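PDB 6O2K: centromeric protein-C, isoform A from Drosophila melanogaster, which probably acts as a chromatin-protein adaptor of the centromere and kinetochore, this chain being its C-terminal cupin domain, which forms a dimer. Local coordinates for residues L87-G92 / S109-G114; K78-H83 / I117-G122; M15-G20 / L43-V48. All blocks are in the same frame, centred on the assembly; numbering follows the deposited sequence.

Overall arrangement
The three contacts join the cupin barrel to itself and to the helix beside it. Contact 1 is the buried one: it holds strand 85-89 of the six-stranded sheet against strand 107-112 of the four-stranded sheet by valine and leucine packing, with one main-chain hydrogen bond and a bridging water. Contact 2, about 18 Å away between centres, also links the two sheets, but lies nearer the surface and relies on polar groups gripping main-chain carbonyls; Leu87 and Ile117 connect it to contact 1. Contact 3 lies across the chain's centre from both. There helix 6-19 meets the approach to strand 46-48 through aromatic packing, while Met15 and Arg19 touch Phe91 of contact 1.

Contact 1. Residues L87-G92 / S109-G114; sequences LLVQFG and SVLRVG
In the cupin beta-barrel, Val89 and Gly114 meet at a corner between the two sheets, where strand 85-89 leads into a classic beta bulge with Gln90 and Phe91 both facing Val136. Val89 sits over the Arg112 carbonyl, its CB 3.4 Å from Arg112 O. One methyl, CG1, is anti to the backbone N (chi1 176°) and reaches Val113 CA at 3.6 Å. The other, CG2, packs on Leu111 CB at 3.6 Å. A branched residue suits this place, since its two methyls reach Leu111 and Val113, on either side of the Arg112 carbonyl that CB covers. An alanine here keeps only CB over the carbonyl and would probably open a gap between Leu111 and Val113. Leu111 packs further onto Val96 and Ile117, while Arg112, its CB directed away from the 87-92 segment, forms a salt bridge with Glu93.

The main chains join where Gly114 N donates to Val89 O over 2.9 Å, nearly straight at 168°. Glycine fits because at this positive phi a CB would be jammed against the preceding carbonyl oxygen; Gly114 O in turn binds Tyr56 OH of the second subunit. Val113 CG2 rests 3.3 Å from Gln90 O. One water also links the main chains, donating to Gly92 O (2.7 Å) and accepting from Val113 N (3.0 Å).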
# COMPACT_ATOMS: atom_id res chain seq x y z
N LEU B 87 8.60 -4.29 1.00
CA LEU B 87 7.66 -4.93 1.92
C LEU B 87 7.15 -3.87 2.89
O LEU B 87 7.93 -3.25 3.61
CB LEU B 87 8.33 -6.08 2.66
CG LEU B 87 8.96 -7.19 1.79
CD1 LEU B 87 9.72 -8.18 2.67
CD2 LEU B 87 7.90 -7.92 0.97
N LEU B 88 5.83 -3.67 2.91
CA LEU B 88 5.19 -2.62 3.69
C LEU B 88 4.14 -3.25 4.59
O LEU B 88 3.15 -3.82 4.08
CB LEU B 88 4.58 -1.57 2.77
CG LEU B 88 3.77 -0.43 3.39
CD1 LEU B 88 4.63 0.40 4.33
CD2 LEU B 88 3.22 0.43 2.27
N VAL B 89 4.32 -3.14 5.90
CA VAL B 89 3.45 -3.85 6.84
C VAL B 89 2.07 -3.19 6.88
O VAL B 89 1.94 -1.98 7.12
CB VAL B 89 4.09 -3.90 8.24
CG1 VAL B 89 3.15 -4.55 9.23
CG2 VAL B 89 5.40 -4.68 8.17
N GLN B 90 1.04 -4.00 6.62
CA GLN B 90 -0.36 -3.57 6.68
C GLN B 90 -1.00 -3.85 8.02
O GLN B 90 -1.89 -3.10 8.45
CB GLN B 90 -1.17 -4.27 5.59
CG GLN B 90 -0.68 -3.98 4.20
CD GLN B 90 -0.96 -2.55 3.82
OE1 GLN B 90 -2.12 -2.13 3.77
NE2 GLN B 90 0.09 -1.78 3.58
N PHE B 91 -0.58 -4.93 8.68
CA PHE B 91 -1.12 -5.22 10.00
C PHE B 91 -0.14 -6.16 10.70
O PHE B 91 0.39 -7.07 10.07
CB PHE B 91 -2.51 -5.87 9.93
CG PHE B 91 -3.16 -6.07 11.28
CD1 PHE B 91 -2.98 -7.25 11.98
CD2 PHE B 91 -3.94 -5.07 11.85
CE1 PHE B 91 -3.55 -7.43 13.23
CE2 PHE B 91 -4.54 -5.25 13.09
CZ PHE B 91 -4.35 -6.42 13.79
N GLY B 92 0.09 -5.92 11.98
CA GLY B 92 0.92 -6.85 12.73
C GLY B 92 2.38 -6.47 12.80
O GLY B 92 2.72 -5.28 12.76
N SER B 109 15.88 -7.18 10.81
CA SER B 109 15.08 -5.97 10.99
C SER B 109 13.70 -6.35 11.51
O SER B 109 13.16 -7.40 11.18
CB SER B 109 14.93 -5.17 9.68
OG SER B 109 16.14 -5.08 8.96
N VAL B 110 13.13 -5.47 12.33
CA VAL B 110 11.79 -5.66 12.88
C VAL B 110 10.91 -4.56 12.35
O VAL B 110 11.24 -3.37 12.50
CB VAL B 110 11.79 -5.64 14.42
CG1 VAL B 110 10.36 -5.89 14.95
CG2 VAL B 110 12.77 -6.64 14.98
N LEU B 111 9.77 -4.94 11.74
CA LEU B 111 8.86 -4.00 11.10
C LEU B 111 7.49 -4.05 11.78
O LEU B 111 6.90 -5.13 11.94
CB LEU B 111 8.70 -4.30 9.60
CG LEU B 111 10.00 -4.43 8.76
CD1 LEU B 111 9.65 -4.89 7.36
CD2 LEU B 111 10.75 -3.11 8.70
N ARG B 112 6.99 -2.87 12.14
CA ARG B 112 5.62 -2.73 12.64
C ARG B 112 4.78 -2.04 11.58
O ARG B 112 5.26 -1.67 10.51
CB ARG B 112 5.59 -1.95 13.96
CG ARG B 112 6.13 -2.73 15.14
CD ARG B 112 6.52 -1.82 16.30
NE ARG B 112 7.94 -1.93 16.60
CZ ARG B 112 8.51 -2.98 17.20
NH1 ARG B 112 7.77 -4.01 17.58
NH2 ARG B 112 9.81 -2.99 17.42
N VAL B 113 3.50 -1.84 11.89
CA VAL B 113 2.56 -1.40 10.87
C VAL B 113 2.99 -0.05 10.29
O VAL B 113 3.39 0.87 11.02
CB VAL B 113 1.14 -1.36 11.44
CG1 VAL B 113 0.98 -0.24 12.48
CG2 VAL B 113 0.13 -1.22 10.31
N GLY B 114 2.96 0.05 8.96
CA GLY B 114 3.39 1.22 8.25
C GLY B 114 4.88 1.28 7.96
O GLY B 114 5.31 2.16 7.20
O HOH W 1 1.95 -3.13 14.11

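Contact 2. Residues K78-H83 / I117-G122; sequences KQAKVH and IEIDRG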
# COMPACT_ATOMS: atom_id res chain seq x y z
N LYS B 78 14.14 -16.58 0.13
CA LYS B 78 14.06 -16.42 -1.32
C LYS B 78 15.11 -15.42 -1.78
O LYS B 78 15.49 -14.51 -1.02
CB LYS B 78 12.68 -15.90 -1.77
CG LYS B 78 11.49 -16.62 -1.17
CD LYS B 78 11.31 -18.01 -1.77
CE LYS B 78 10.03 -18.66 -1.24
NZ LYS B 78 9.84 -20.02 -1.78
N GLN B 79 15.56 -15.56 -3.02
CA GLN B 79 16.39 -14.53 -3.66
C GLN B 79 15.52 -13.67 -4.57
O GLN B 79 14.75 -14.19 -5.38
CB GLN B 79 17.54 -15.14 -4.46
CG GLN B 79 18.48 -14.08 -5.04
CD GLN B 79 19.83 -14.65 -5.46
OE1 GLN B 79 19.91 -15.75 -6.00
NE2 GLN B 79 20.91 -13.89 -5.21
N ALA B 80 15.65 -12.35 -4.43
CA ALA B 80 14.97 -11.40 -5.32
C ALA B 80 15.71 -11.44 -6.66
O ALA B 80 16.47 -10.55 -7.02
CB ALA B 80 14.94 -9.99 -4.73
N LYS B 81 15.45 -12.52 -7.41
CA LYS B 81 16.28 -12.87 -8.56
C LYS B 81 16.12 -11.88 -9.71
O LYS B 81 17.10 -11.54 -10.38
CB LYS B 81 15.94 -14.29 -8.99
CG LYS B 81 16.83 -14.90 -10.05
CD LYS B 81 16.38 -16.35 -10.33
CE LYS B 81 16.71 -16.77 -11.76
NZ LYS B 81 16.21 -18.13 -12.12
N VAL B 82 14.88 -11.43 -9.97
CA VAL B 82 14.56 -10.60 -11.13
C VAL B 82 14.04 -9.23 -10.70
O VAL B 82 14.54 -8.20 -11.17
CB VAL B 82 13.53 -11.30 -12.05
CG1 VAL B 82 13.13 -10.37 -13.21
CG2 VAL B 82 14.08 -12.61 -12.58
N HIS B 83 13.02 -9.20 -9.82
CA HIS B 83 12.42 -7.94 -9.43
C HIS B 83 12.79 -7.57 -8.01
O HIS B 83 12.57 -8.37 -7.09
CB HIS B 83 10.89 -8.02 -9.57
CG HIS B 83 10.43 -8.15 -10.98
ND1 HIS B 83 10.44 -7.09 -11.86
CD2 HIS B 83 9.97 -9.21 -11.68
CE1 HIS B 83 10.00 -7.49 -13.04
NE2 HIS B 83 9.71 -8.77 -12.96
N ILE B 117 10.52 -2.03 4.13
CA ILE B 117 11.91 -2.37 3.82
C ILE B 117 12.05 -2.55 2.31
O ILE B 117 11.16 -3.10 1.65
CB ILE B 117 12.37 -3.64 4.58
CG1 ILE B 117 13.88 -3.84 4.42
CG2 ILE B 117 11.61 -4.88 4.10
CD1 ILE B 117 14.46 -4.92 5.34
N GLU B 118 13.16 -2.06 1.77
CA GLU B 118 13.51 -2.18 0.36
C GLU B 118 14.44 -3.38 0.21
O GLU B 118 15.47 -3.47 0.90
CB GLU B 118 14.20 -0.89 -0.11
CG GLU B 118 14.15 -0.60 -1.60
CD GLU B 118 14.54 0.85 -1.94
OE1 GLU B 118 15.00 1.60 -1.05
OE2 GLU B 118 14.38 1.25 -3.11
N ILE B 119 14.07 -4.32 -0.65
CA ILE B 119 14.83 -5.53 -0.96
C ILE B 119 15.41 -5.34 -2.36
O ILE B 119 14.66 -5.35 -3.35
CB ILE B 119 13.95 -6.78 -0.91
CG1 ILE B 119 13.12 -6.86 0.38
CG2 ILE B 119 14.78 -8.07 -1.13
CD1 ILE B 119 13.87 -7.30 1.60
N ASP B 120 16.73 -5.17 -2.45
CA ASP B 120 17.36 -4.96 -3.74
C ASP B 120 17.42 -6.25 -4.55
O ASP B 120 17.33 -7.37 -4.03
CB ASP B 120 18.78 -4.40 -3.57
CG ASP B 120 18.80 -3.12 -2.76
OD1 ASP B 120 18.16 -2.15 -3.19
OD2 ASP B 120 19.42 -3.11 -1.68
N ARG B 121 17.62 -6.09 -5.86
CA ARG B 121 17.79 -7.24 -6.73
C ARG B 121 18.99 -8.07 -6.27
O ARG B 121 20.05 -7.52 -5.94
CB ARG B 121 17.98 -6.77 -8.17
CG ARG B 121 18.03 -7.91 -9.17
CD ARG B 121 17.88 -7.40 -10.58
NE ARG B 121 17.71 -8.51 -11.52
CZ ARG B 121 17.50 -8.36 -12.82
NH1 ARG B 121 17.43 -7.14 -13.35
NH2 ARG B 121 17.35 -9.43 -13.60
N GLY B 122 18.79 -9.38 -6.18
CA GLY B 122 19.82 -10.31 -5.77
C GLY B 122 19.89 -10.58 -4.28
O GLY B 122 20.58 -11.52 -3.87
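The guanidinium of Arg121 has Lys81 O at its edge and Val82 O over one face, 3.2 Å from Arg121 NE but too poorly angled for a hydrogen bond. At the edge, Arg121 NE donates to Lys81 O across 3.3 Å. Extended from CG to NE, the arginine reaches along the exposed side of the 78-83 segment to Lys81 O. The Gln79 amide holds Gly122 O in its own plane: Gln79 NE2 donates to it over 2.7 Å, almost straight at 175°. Within 78-83, Val82 CG1 lies over one face of the His83 ring, offset toward its rim.

Between these side-chain bonds, Gly122 N donates to Ala80 O at 2.7 Å from above the carbonyl plane; glycine suits this positive phi, where a CB would be jammed against Arg121 O. Ala80 is small enough for its CB to rest 3.6 Å from Asp120 O and 4.1 Å from Ile119 CG2. It centres an inverse gamma turn, its Lys81 N to Gln79 O bond weak. Here strand 74-79 gives way to the link toward strand 85-89, and strand 116-119 to the link toward strand 124-129: two connections between the sheets of the cupin barrel.

Contact 3. Residues M15-G20 / L43-V48; sequences MQWLRG and LIFCQV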
# COMPACT_ATOMS: atom_id res chain seq x y z
N MET B 15 -9.59 -4.52 6.18
CA MET B 15 -8.51 -5.11 6.96
C MET B 15 -8.92 -6.46 7.56
O MET B 15 -8.10 -7.39 7.62
CB MET B 15 -8.04 -4.16 8.05
CG MET B 15 -6.73 -4.56 8.74
SD MET B 15 -5.33 -4.88 7.65
CE MET B 15 -5.16 -3.31 6.79
N GLN B 16 -10.17 -6.59 8.00
CA GLN B 16 -10.65 -7.88 8.48
C GLN B 16 -10.60 -8.93 7.38
O GLN B 16 -10.26 -10.09 7.63
CB GLN B 16 -12.07 -7.73 9.03
CG GLN B 16 -12.11 -6.97 10.34
CD GLN B 16 -12.86 -7.72 11.42
OE1 GLN B 16 -14.03 -8.05 11.26
NE2 GLN B 16 -12.17 -8.00 12.52
N TRP B 17 -10.92 -8.53 6.15
CA TRP B 17 -10.83 -9.47 5.03
C TRP B 17 -9.38 -9.86 4.74
O TRP B 17 -9.08 -11.03 4.50
CB TRP B 17 -11.49 -8.87 3.79
CG TRP B 17 -11.65 -9.87 2.71
CD1 TRP B 17 -12.60 -10.84 2.61
CD2 TRP B 17 -10.80 -10.02 1.57
NE1 TRP B 17 -12.41 -11.58 1.47
CE2 TRP B 17 -11.31 -11.10 0.82
CE3 TRP B 17 -9.67 -9.36 1.12
CZ2 TRP B 17 -10.72 -11.52 -0.37
CZ3 TRP B 17 -9.09 -9.77 -0.06
CH2 TRP B 17 -9.62 -10.84 -0.79
N LEU B 18 -8.46 -8.88 4.76
CA LEU B 18 -7.05 -9.21 4.56
C LEU B 18 -6.55 -10.15 5.65
O LEU B 18 -5.78 -11.08 5.37
CB LEU B 18 -6.19 -7.94 4.51
CG LEU B 18 -6.44 -7.03 3.31
CD1 LEU B 18 -5.73 -5.67 3.45
CD2 LEU B 18 -6.04 -7.73 2.03
N ARG B 19 -6.98 -9.93 6.89
CA ARG B 19 -6.56 -10.78 8.00
C ARG B 19 -7.20 -12.16 7.96
O ARG B 19 -6.78 -13.04 8.72
CB ARG B 19 -6.90 -10.11 9.34
CG ARG B 19 -6.04 -8.89 9.69
CD ARG B 19 -6.69 -8.07 10.79
NE ARG B 19 -6.51 -8.67 12.11
CZ ARG B 19 -7.09 -8.23 13.22
NH1 ARG B 19 -7.90 -7.18 13.19
NH2 ARG B 19 -6.85 -8.83 14.38
N GLY B 20 -8.20 -12.37 7.11
CA GLY B 20 -8.90 -13.65 7.11
C GLY B 20 -9.88 -13.83 8.24
O GLY B 20 -10.43 -14.93 8.39
N LEU B 43 -9.81 -9.25 -5.16
CA LEU B 43 -8.71 -10.02 -4.60
C LEU B 43 -9.20 -11.38 -4.14
O LEU B 43 -10.30 -11.50 -3.59
CB LEU B 43 -8.09 -9.29 -3.41
CG LEU B 43 -7.39 -7.96 -3.68
CD1 LEU B 43 -7.11 -7.27 -2.37
CD2 LEU B 43 -6.11 -8.22 -4.45
N ILE B 44 -8.38 -12.41 -4.34
CA ILE B 44 -8.65 -13.74 -3.80
C ILE B 44 -7.31 -14.35 -3.37
O ILE B 44 -6.34 -14.31 -4.12
CB ILE B 44 -9.38 -14.66 -4.80
CG1 ILE B 44 -10.81 -14.17 -5.06
CG2 ILE B 44 -9.41 -16.10 -4.28
CD1 ILE B 44 -11.72 -14.22 -3.83
N PHE B 45 -7.28 -14.87 -2.15
CA PHE B 45 -6.06 -15.44 -1.59
C PHE B 45 -5.89 -16.89 -2.04
O PHE B 45 -6.84 -17.67 -2.03
CB PHE B 45 -6.11 -15.36 -0.06
CG PHE B 45 -5.75 -14.01 0.50
CD1 PHE B 45 -4.43 -13.65 0.70
CD2 PHE B 45 -6.74 -13.09 0.81
CE1 PHE B 45 -4.10 -12.41 1.21
CE2 PHE B 45 -6.42 -11.84 1.32
CZ PHE B 45 -5.09 -11.50 1.52
N CYS B 46 -4.66 -17.24 -2.43
CA CYS B 46 -4.25 -18.60 -2.76
C CYS B 46 -3.08 -18.98 -1.87
O CYS B 46 -2.20 -18.15 -1.61
CB CYS B 46 -3.86 -18.72 -4.24
SG CYS B 46 -2.31 -17.85 -4.69
N GLN B 47 -3.05 -20.22 -1.40
CA GLN B 47 -2.02 -20.64 -0.46
C GLN B 47 -0.89 -21.33 -1.20
O GLN B 47 -1.12 -22.28 -1.96
CB GLN B 47 -2.60 -21.56 0.62
CG GLN B 47 -1.83 -21.49 1.94
CD GLN B 47 -2.34 -22.48 2.97
OE1 GLN B 47 -2.65 -22.11 4.11
NE2 GLN B 47 -2.41 -23.75 2.59
N VAL B 48 0.34 -20.86 -0.97
CA VAL B 48 1.55 -21.48 -1.50
C VAL B 48 2.50 -21.71 -0.34
O VAL B 48 2.87 -20.76 0.36
CB VAL B 48 2.23 -20.61 -2.58
CG1 VAL B 48 3.56 -21.24 -3.01
CG2 VAL B 48 1.31 -20.41 -3.77
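Trp17 and Leu43 form the tightest spot: the outer corner of the indole's six-membered ring presses on the start of the 43-48 segment. Trp17 CH2 comes to 3.0 Å from Leu43 O and also lies 3.4 Å from Leu43 CB. CG of the tryptophan stands anti to the backbone N (chi1 -169°), and the six-membered ring beyond it comes nearer the 43-48 segment. Leu43 O is buried here with no polar partner in the model; its near neighbours are the aromatic carbons CH2 and CZ2 of Trp17, which do not count as hydrogen-bond donors. Phe45 packs next to it. Its CE2 meets Trp17 CZ3 at 3.6 Å and its CD2 lies over one face of the indole, the ring planes inclined at 47°, neither stacked nor edge-to-face. A broad, flat apolar ring suits the helix here because it can reach the Leu43 main chain and the Phe45 ring at once.

This packing sets helix 6-19 against the residues leading into strand 46-48, an outermost strand, within this chain, of the six-stranded sheet of the cupin fold. Leu18 approaches Phe45 at the ring edge, its CD2 3.9 Å from Phe45 CZ, the two side chains crossing at about a right angle. Leu18 and Leu43 also both pack on Tyr66. Arg68 hydrogen-bonds the carbonyls of Trp17 and Leu18 while making a cation-pi contact with Phe45, and its positive charge would probably be favourable beside the partly negative carbonyl oxygens at the C-terminal end of the helix.

Toward solvent the contact is looser. Ile44 is exposed; its CB is directed away, though the end of the side chain comes somewhat nearer, and the closest approach to Trp17 is by its backbone N, 4.1 Å from Trp17 CH2 near the plane of the ring. Pro26 also packs on Trp17, which remains partly exposed.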